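Local coordinates for protein Phthiocerol/phenolphthiocerol synthesis polyketide synthase type I PpsC (Mycobacterium tuberculosis, PDB 5NJI) that probably dehydrates beta-hydroxyacyl thioesters to trans-enoyl products during phthiocerol lipid assembly, its dehydratase domain here holding a dodecenoyl-CoA, at residues V36-P39 and T40-T43; H105-P108 and G109-L112; A198-Q201 and A202-R206. The protein carries 1 engineered substitution. One frame throughout, in Å; residues are numbered along the deposited sequence.

Contact 1: V36-P39 and T40-T43; sequences VTDP and TNGT
D38 and T40 meet at the bend of a beta hairpin, in the loop that carries the chain from strand 34-37 into strand 44-50 at the edge of the dehydratase fold. Backbone bonds close the loop. The N-H of D38 donates to T43 O at 2.8 Å, with 164° at the hydrogen, while the carbonyl O of D38 receives G42 N at 2.9 Å and, weakly, N41 N. G42 has a positive phi, a conformation that suits glycine.

A second set of bonds runs from side chain to turn. D38 OD1 accepts twice from T40, from the backbone N at 2.9 Å and from the hydroxyl OG1 at 2.8 Å, both donors approaching the same face of the carboxylate from above its plane. CG of D38 stands opposite the backbone N (chi1 -178°), which carries OD1 to T40 N and OG1. The double grip should limit the rotation of this group.

Van der Waals contacts and two further polar bonds complete the loop. The methyl T37 CG2 approaches G42 O, and the hydroxyl of T37 is hydrogen-bonded to the guanidinium of R44, further along the hairpin. The D38 carboxylate and the N41 amide are turned 57° apart, and N41 OD1 lies 3.1 Å from D38 CB. That same oxygen makes an Asx turn, taking T43 N at 3.1 Å from above its carbonyl plane.

Contact 2: H105-P108 and G109-L112; sequences HVTP and GTVL
Two donors of T110 converge on the carbonyl T107 O in a type II beta turn that leads the chain into strand 110-118 of the dehydratase domain. This is the tight side of the turn. T107 O accepts the backbone N of T110 at 3.1 Å, the bond that defines the turn, and also the hydroxyl T110 OG1 at 2.8 Å. Both donors are tilted out of the carbonyl plane. T110 OG1 lies beside its own backbone N (chi1 -69°), which lets both groups of one residue reach the same oxygen. T110 is buried, with its side chain against T129, and V106 packs on P52 and V66.

The outer side is looser. P108 and G109 occupy the two middle positions of the turn and are exposed; the positive phi of G109, 80°, is the one a type II turn wants at its third residue. The exposed ring of H105 has T107 CG2 over one face, offset toward the rim, and its ND1 bonds to V66 O.

A water links the carbonyl of H105 to both threonine hydroxyls. It donates to H105 O at 2.8 Å, bonds to T107 OG1, and donates to T110 OG1 at 2.7 Å.

Contact 3: A198-Q201 and A202-R206; sequences AVTQ and AGVAR
Antiparallel pairing of A198 with R206 and of V199 with A205 builds a beta hairpin from strands 194-200 and 205-209, joined by a type I turn from T200 to G203 that is followed by a G1 beta bulge. The turn bond runs from G203 N to T200 O at 2.9 Å, and the wider loop is sealed by T200 N to V204 O at 2.8 Å. G203 supplies the positive phi (92°) that the bulge requires, at backbone angles where a side chain would jam against the preceding carbonyl. Beyond the bulge, V199 and A205 form a non-hydrogen-bonded pair. Two CA-H...O contacts accompany it, V199 CA to V204 O at 3.2 Å and A205 CA to A198 O. A198 and R206 form a hydrogen-bonded pair, with R206 N giving the straighter of its two bonds, 173° at the hydrogen, to A198 O.

Among the side chains T200 does most of the work. Its hydroxyl sits between the backbone N and the carbonyl carbon (chi1 72°), turned inward over the loop, and there T200 OG1 accepts V204 N at 3.1 Å. Its methyl, T200 CG2, rests 3.9 Å from R206 CD in the aliphatic part of the arginine, the two side chains crossing at about a right angle. The guanidinium of R206 runs on to a salt bridge with E168, and Q201 reaches D169, so the turn and the second strand are both tied to strand 168-171. V199 points to the opposite face of the sheet from A198 and R206. Its branch V199 CG2 lies over the bulge, 3.4 Å from V204 O.

Overall arrangement
All three are local chain reversals leading into strands of a domain that, as in other polyketide synthase dehydratases, is probably a double hot-dog. Contacts 1 and 2 belong to its first half: 36-43 opens strand 44-50, which pairs with strand 110-118, entered through contact 2, their centres about 25 Å apart. Contact 3 sits across the chain's centre, its centre about 49 Å from that of contact 1. Contact 1 is wholly at the surface and adds carboxylate and amide acceptors to a threonine hydroxyl. Contacts 2 and 3 are partly buried; there the threonine hydroxyl is the main polar side-chain group, beside a bridging water in contact 2 and strand pairing in contact 3. Each turn has a positive-phi glycine.

Contact 1: V36-P39 and T40-T43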
ATOM      1  N   VAL A  36      -9.666   7.038 -20.754  1.00 19.55           N
ATOM      2  CA  VAL A  36     -10.442   6.857 -21.972  1.00 18.19           C
ATOM      3  C   VAL A  36     -10.422   5.368 -22.268  1.00 21.69           C
ATOM      4  O   VAL A  36      -9.491   4.662 -21.884  1.00 29.88           O
ATOM      5  CB  VAL A  36      -9.857   7.635 -23.164  1.00 22.58           C
ATOM      6  CG1 VAL A  36      -9.645   9.092 -22.805  1.00 25.10           C
ATOM      7  CG2 VAL A  36      -8.561   7.027 -23.593  1.00 34.27           C
ATOM      8  N   THR A  37     -11.432   4.893 -22.985  1.00 17.80           N
ATOM      9  CA  THR A  37     -11.447   3.517 -23.459  1.00 17.17           C
ATOM     10  C   THR A  37     -11.072   3.491 -24.937  1.00 17.29           C
ATOM     11  O   THR A  37     -11.680   4.196 -25.748  1.00 19.27           O
ATOM     12  CB  THR A  37     -12.815   2.892 -23.218  1.00 21.68           C
ATOM     13  OG1 THR A  37     -13.063   2.933 -21.806  1.00 23.31           O
ATOM     14  CG2 THR A  37     -12.855   1.449 -23.693  1.00 21.37           C
ATOM     15  N   ASP A  38     -10.048   2.714 -25.263  1.00 18.90           N
ATOM     16  CA  ASP A  38      -9.580   2.553 -26.646  1.00 18.57           C
ATOM     17  C   ASP A  38     -10.615   1.739 -27.422  1.00 20.24           C
ATOM     18  O   ASP A  38     -10.845   0.569 -27.082  1.00 20.53           O
ATOM     19  CB  ASP A  38      -8.207   1.868 -26.619  1.00 19.17           C
ATOM     20  CG  ASP A  38      -7.596   1.693 -27.986  1.00 20.47           C
ATOM     21  OD1 ASP A  38      -8.323   1.864 -28.980  1.00 20.28           O
ATOM     22  OD2 ASP A  38      -6.374   1.399 -28.064  1.00 20.01           O
ATOM     23  N   PRO A  39     -11.290   2.307 -28.426  1.00 18.46           N
ATOM     24  CA  PRO A  39     -12.340   1.549 -29.115  1.00 19.25           C
ATOM     25  C   PRO A  39     -11.806   0.409 -29.957  1.00 18.83           C
ATOM     26  O   PRO A  39     -12.593  -0.454 -30.366  1.00 25.14           O
ATOM     27  CB  PRO A  39     -13.029   2.611 -29.987  1.00 20.89           C
ATOM     28  CG  PRO A  39     -12.001   3.672 -30.169  1.00 20.48           C
ATOM     29  CD  PRO A  39     -11.201   3.692 -28.897  1.00 18.17           C
ATOM     30  N   THR A  40     -10.509   0.387 -30.257  1.00 23.49           N
ATOM     31  CA  THR A  40      -9.977  -0.632 -31.147  1.00 22.62           C
ATOM     32  C   THR A  40      -9.696  -1.948 -30.426  1.00 18.25           C
ATOM     33  O   THR A  40      -9.623  -2.990 -31.083  1.00 25.70           O
ATOM     34  CB  THR A  40      -8.714  -0.119 -31.851  1.00 20.03           C
ATOM     35  OG1 THR A  40      -7.619  -0.008 -30.929  1.00 24.51           O
ATOM     36  CG2 THR A  40      -8.959   1.248 -32.495  1.00 22.12           C
ATOM     37  N   ASN A  41      -9.585  -1.915 -29.098  1.00 19.62           N
ATOM     38  CA  ASN A  41      -9.324  -3.151 -28.336  1.00 23.88           C
ATOM     39  C   ASN A  41     -10.111  -3.275 -26.998  1.00 22.10           C
ATOM     40  O   ASN A  41      -9.989  -4.278 -26.286  1.00 24.46           O
ATOM     41  CB  ASN A  41      -7.805  -3.325 -28.084  1.00 27.61           C
ATOM     42  CG  ASN A  41      -7.213  -2.172 -27.268  1.00 20.26           C
ATOM     43  OD1 ASN A  41      -7.934  -1.247 -26.893  1.00 22.93           O
ATOM     44  ND2 ASN A  41      -5.902  -2.218 -26.988  1.00 21.49           N
ATOM     45  N   GLY A  42     -10.891  -2.253 -26.656  1.00 21.85           N
ATOM     46  CA  GLY A  42     -11.658  -2.264 -25.428  1.00 20.88           C
ATOM     47  C   GLY A  42     -10.862  -1.992 -24.168  1.00 19.98           C
ATOM     48  O   GLY A  42     -11.437  -2.026 -23.078  1.00 22.92           O
ATOM     49  N   THR A  43      -9.572  -1.732 -24.283  1.00 18.39           N
ATOM     50  CA  THR A  43      -8.721  -1.486 -23.124  1.00 16.16           C
ATOM     51  C   THR A  43      -8.924  -0.073 -22.603  1.00 17.85           C
ATOM     52  O   THR A  43      -8.962   0.887 -23.377  1.00 18.55           O
ATOM     53  CB  THR A  43      -7.276  -1.729 -23.530  1.00 18.36           C
ATOM     54  OG1 THR A  43      -7.150  -3.090 -23.933  1.00 21.82           O
ATOM     55  CG2 THR A  43      -6.277  -1.413 -22.414  1.00 21.20           C
TER

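Contact 2: H105-P108 and G109-L112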
ATOM      1  N   HIS A 105      11.025   5.912  -9.596  1.00 19.99           N
ATOM      2  CA  HIS A 105      11.632   7.145  -9.103  1.00 17.29           C
ATOM      3  C   HIS A 105      10.779   8.304  -9.592  1.00 16.77           C
ATOM      4  O   HIS A 105      10.624   8.509 -10.807  1.00 19.85           O
ATOM      5  CB  HIS A 105      13.077   7.210  -9.609  1.00 22.94           C
ATOM      6  CG  HIS A 105      13.823   8.479  -9.315  1.00 22.45           C
ATOM      7  ND1 HIS A 105      13.668   9.231  -8.172  1.00 21.79           N
ATOM      8  CD2 HIS A 105      14.800   9.088 -10.027  1.00 18.31           C
ATOM      9  CE1 HIS A 105      14.493  10.264  -8.211  1.00 17.96           C
ATOM     10  NE2 HIS A 105      15.191  10.197  -9.328  1.00 26.29           N
ATOM     11  N   VAL A 106      10.165   9.020  -8.653  1.00 16.82           N
ATOM     12  CA  VAL A 106       9.247  10.095  -8.993  1.00 16.95           C
ATOM     13  C   VAL A 106      10.066  11.354  -9.242  1.00 17.45           C
ATOM     14  O   VAL A 106      10.576  11.981  -8.307  1.00 19.79           O
ATOM     15  CB  VAL A 106       8.210  10.324  -7.894  1.00 18.28           C
ATOM     16  CG1 VAL A 106       7.285  11.447  -8.274  1.00 24.90           C
ATOM     17  CG2 VAL A 106       7.412   9.040  -7.672  1.00 19.55           C
ATOM     18  N   THR A 107      10.164  11.733 -10.504  1.00 20.88           N
ATOM     19  CA  THR A 107      10.882  12.913 -10.948  1.00 21.53           C
ATOM     20  C   THR A 107       9.921  13.872 -11.626  1.00 20.74           C
ATOM     21  O   THR A 107       8.872  13.454 -12.124  1.00 20.41           O
ATOM     22  CB  THR A 107      11.983  12.517 -11.937  1.00 23.47           C
ATOM     23  OG1 THR A 107      11.397  11.857 -13.055  1.00 23.89           O
ATOM     24  CG2 THR A 107      13.006  11.587 -11.292  1.00 26.51           C
ATOM     25  N   PRO A 108      10.249  15.166 -11.694  1.00 23.56           N
ATOM     26  CA  PRO A 108       9.391  16.089 -12.438  1.00 24.48           C
ATOM     27  C   PRO A 108       9.104  15.566 -13.841  1.00 25.64           C
ATOM     28  O   PRO A 108       9.979  15.022 -14.516  1.00 26.59           O
ATOM     29  CB  PRO A 108      10.210  17.386 -12.471  1.00 31.50           C
ATOM     30  CG  PRO A 108      11.057  17.317 -11.243  1.00 29.04           C
ATOM     31  CD  PRO A 108      11.394  15.852 -11.066  1.00 25.92           C
ATOM     32  N   GLY A 109       7.855  15.709 -14.262  1.00 23.26           N
ATOM     33  CA  GLY A 109       7.444  15.284 -15.578  1.00 28.20           C
ATOM     34  C   GLY A 109       7.185  13.807 -15.728  1.00 25.20           C
ATOM     35  O   GLY A 109       7.010  13.341 -16.854  1.00 26.34           O
ATOM     36  N   THR A 110       7.139  13.055 -14.633  1.00 19.65           N
ATOM     37  CA  THR A 110       6.769  11.647 -14.718  1.00 18.39           C
ATOM     38  C   THR A 110       5.319  11.494 -15.162  1.00 19.13           C
ATOM     39  O   THR A 110       4.430  12.204 -14.690  1.00 22.77           O
ATOM     40  CB  THR A 110       6.982  10.970 -13.361  1.00 17.03           C
ATOM     41  OG1 THR A 110       8.388  10.898 -13.085  1.00 21.71           O
ATOM     42  CG2 THR A 110       6.460   9.534 -13.362  1.00 22.75           C
ATOM     43  N   VAL A 111       5.081  10.576 -16.099  1.00 18.81           N
ATOM     44  CA  VAL A 111       3.731  10.295 -16.576  1.00 18.44           C
ATOM     45  C   VAL A 111       3.446   8.826 -16.322  1.00 14.78           C
ATOM     46  O   VAL A 111       4.118   7.942 -16.878  1.00 18.63           O
ATOM     47  CB  VAL A 111       3.537  10.657 -18.054  1.00 22.04           C
ATOM     48  CG1 VAL A 111       2.126  10.268 -18.506  1.00 25.93           C
ATOM     49  CG2 VAL A 111       3.761  12.152 -18.210  1.00 22.96           C
ATOM     50  N   LEU A 112       2.449   8.568 -15.482  1.00 17.19           N
ATOM     51  CA  LEU A 112       2.067   7.223 -15.104  1.00 17.26           C
ATOM     52  C   LEU A 112       0.934   6.794 -16.016  1.00 19.69           C
ATOM     53  O   LEU A 112      -0.047   7.523 -16.159  1.00 20.53           O
ATOM     54  CB  LEU A 112       1.625   7.182 -13.643  1.00 19.70           C
ATOM     55  CG  LEU A 112       1.566   5.804 -13.002  1.00 23.21           C
ATOM     56  CD1 LEU A 112       2.957   5.259 -12.875  1.00 28.10           C
ATOM     57  CD2 LEU A 112       0.937   5.884 -11.641  1.00 37.69           C
TER
HETATM   58  O   HOH W   1      10.240   9.026 -13.544  1.00 26.98           O

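Contact 3: A198-Q201 and A202-R206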
ATOM      1  N   ALA A 198       3.923  -2.080  20.318  1.00 24.02           N
ATOM      2  CA  ALA A 198       4.216  -3.183  21.223  1.00 26.38           C
ATOM      3  C   ALA A 198       4.431  -4.434  20.385  1.00 22.22           C
ATOM      4  O   ALA A 198       4.039  -4.491  19.217  1.00 23.91           O
ATOM      5  CB  ALA A 198       3.092  -3.390  22.241  1.00 29.20           C
ATOM      6  N   VAL A 199       5.079  -5.433  20.978  1.00 23.68           N
ATOM      7  CA  VAL A 199       5.279  -6.722  20.324  1.00 25.12           C
ATOM      8  C   VAL A 199       4.973  -7.811  21.334  1.00 28.44           C
ATOM      9  O   VAL A 199       5.370  -7.716  22.500  1.00 29.71           O
ATOM     10  CB  VAL A 199       6.701  -6.871  19.753  1.00 26.47           C
ATOM     11  CG1 VAL A 199       7.752  -6.812  20.857  1.00 32.50           C
ATOM     12  CG2 VAL A 199       6.829  -8.162  18.952  1.00 25.51           C
ATOM     13  N   THR A 200       4.251  -8.836  20.891  1.00 29.86           N
ATOM     14  CA  THR A 200       3.856  -9.913  21.784  1.00 33.71           C
ATOM     15  C   THR A 200       4.995 -10.912  21.955  1.00 30.14           C
ATOM     16  O   THR A 200       6.022 -10.868  21.273  1.00 31.98           O
ATOM     17  CB  THR A 200       2.609 -10.644  21.266  1.00 31.97           C
ATOM     18  OG1 THR A 200       2.953 -11.434  20.118  1.00 31.73           O
ATOM     19  CG2 THR A 200       1.501  -9.670  20.906  1.00 35.03           C
ATOM     20  N   GLN A 201       4.802 -11.838  22.904  1.00 34.80           N
ATOM     21  CA  GLN A 201       5.798 -12.884  23.113  1.00 36.88           C
ATOM     22  C   GLN A 201       5.968 -13.731  21.857  1.00 39.98           C
ATOM     23  O   GLN A 201       7.075 -14.188  21.552  1.00 38.80           O
ATOM     24  CB  GLN A 201       5.399 -13.763  24.303  1.00 40.57           C
ATOM     25  CG  GLN A 201       5.188 -13.003  25.605  1.00 60.71           C
ATOM     26  CD  GLN A 201       6.381 -12.154  25.988  1.00 74.02           C
ATOM     27  OE1 GLN A 201       7.381 -12.664  26.495  1.00 82.72           O
ATOM     28  NE2 GLN A 201       6.286 -10.852  25.745  1.00 74.45           N
ATOM     29  N   ALA A 202       4.879 -13.952  21.118  1.00 36.42           N
ATOM     30  CA  ALA A 202       4.942 -14.700  19.868  1.00 35.01           C
ATOM     31  C   ALA A 202       5.558 -13.896  18.730  1.00 35.53           C
ATOM     32  O   ALA A 202       5.734 -14.443  17.636  1.00 35.99           O
ATOM     33  CB  ALA A 202       3.542 -15.162  19.468  1.00 35.11           C
ATOM     34  N   GLY A 203       5.877 -12.624  18.954  1.00 28.67           N
ATOM     35  CA  GLY A 203       6.536 -11.799  17.957  1.00 26.32           C
ATOM     36  C   GLY A 203       5.610 -10.998  17.069  1.00 24.00           C
ATOM     37  O   GLY A 203       6.068 -10.453  16.056  1.00 25.30           O
ATOM     38  N   VAL A 204       4.335 -10.918  17.405  1.00 24.74           N
ATOM     39  CA  VAL A 204       3.373 -10.156  16.618  1.00 21.86           C
ATOM     40  C   VAL A 204       3.438  -8.696  17.043  1.00 21.39           C
ATOM     41  O   VAL A 204       3.524  -8.378  18.234  1.00 26.15           O
ATOM     42  CB  VAL A 204       1.960 -10.739  16.798  1.00 23.02           C
ATOM     43  CG1 VAL A 204       0.925  -9.971  15.983  1.00 23.31           C
ATOM     44  CG2 VAL A 204       1.945 -12.217  16.427  1.00 29.44           C
ATOM     45  N   ALA A 205       3.414  -7.792  16.063  1.00 21.13           N
ATOM     46  CA  ALA A 205       3.480  -6.368  16.342  1.00 19.57           C
ATOM     47  C   ALA A 205       2.083  -5.783  16.404  1.00 19.86           C
ATOM     48  O   ALA A 205       1.218  -6.112  15.588  1.00 20.59           O
ATOM     49  CB  ALA A 205       4.295  -5.633  15.272  1.00 24.98           C
ATOM     50  N   ARG A 206       1.871  -4.895  17.376  1.00 20.41           N
ATOM     51  CA  ARG A 206       0.601  -4.223  17.575  1.00 20.46           C
ATOM     52  C   ARG A 206       0.890  -2.733  17.692  1.00 21.42           C
ATOM     53  O   ARG A 206       1.687  -2.315  18.540  1.00 21.75           O
ATOM     54  CB  ARG A 206      -0.114  -4.765  18.819  1.00 25.05           C
ATOM     55  CG  ARG A 206      -0.129  -6.292  18.873  1.00 38.57           C
ATOM     56  CD  ARG A 206      -0.956  -6.839  20.025  1.00 54.11           C
ATOM     57  NE  ARG A 206      -2.388  -6.777  19.747  1.00 71.15           N
ATOM     58  CZ  ARG A 206      -3.227  -5.861  20.229  1.00 75.00           C
ATOM     59  NH1 ARG A 206      -4.510  -5.911  19.897  1.00 73.80           N
ATOM     60  NH2 ARG A 206      -2.801  -4.904  21.042  1.00 72.75           N
TER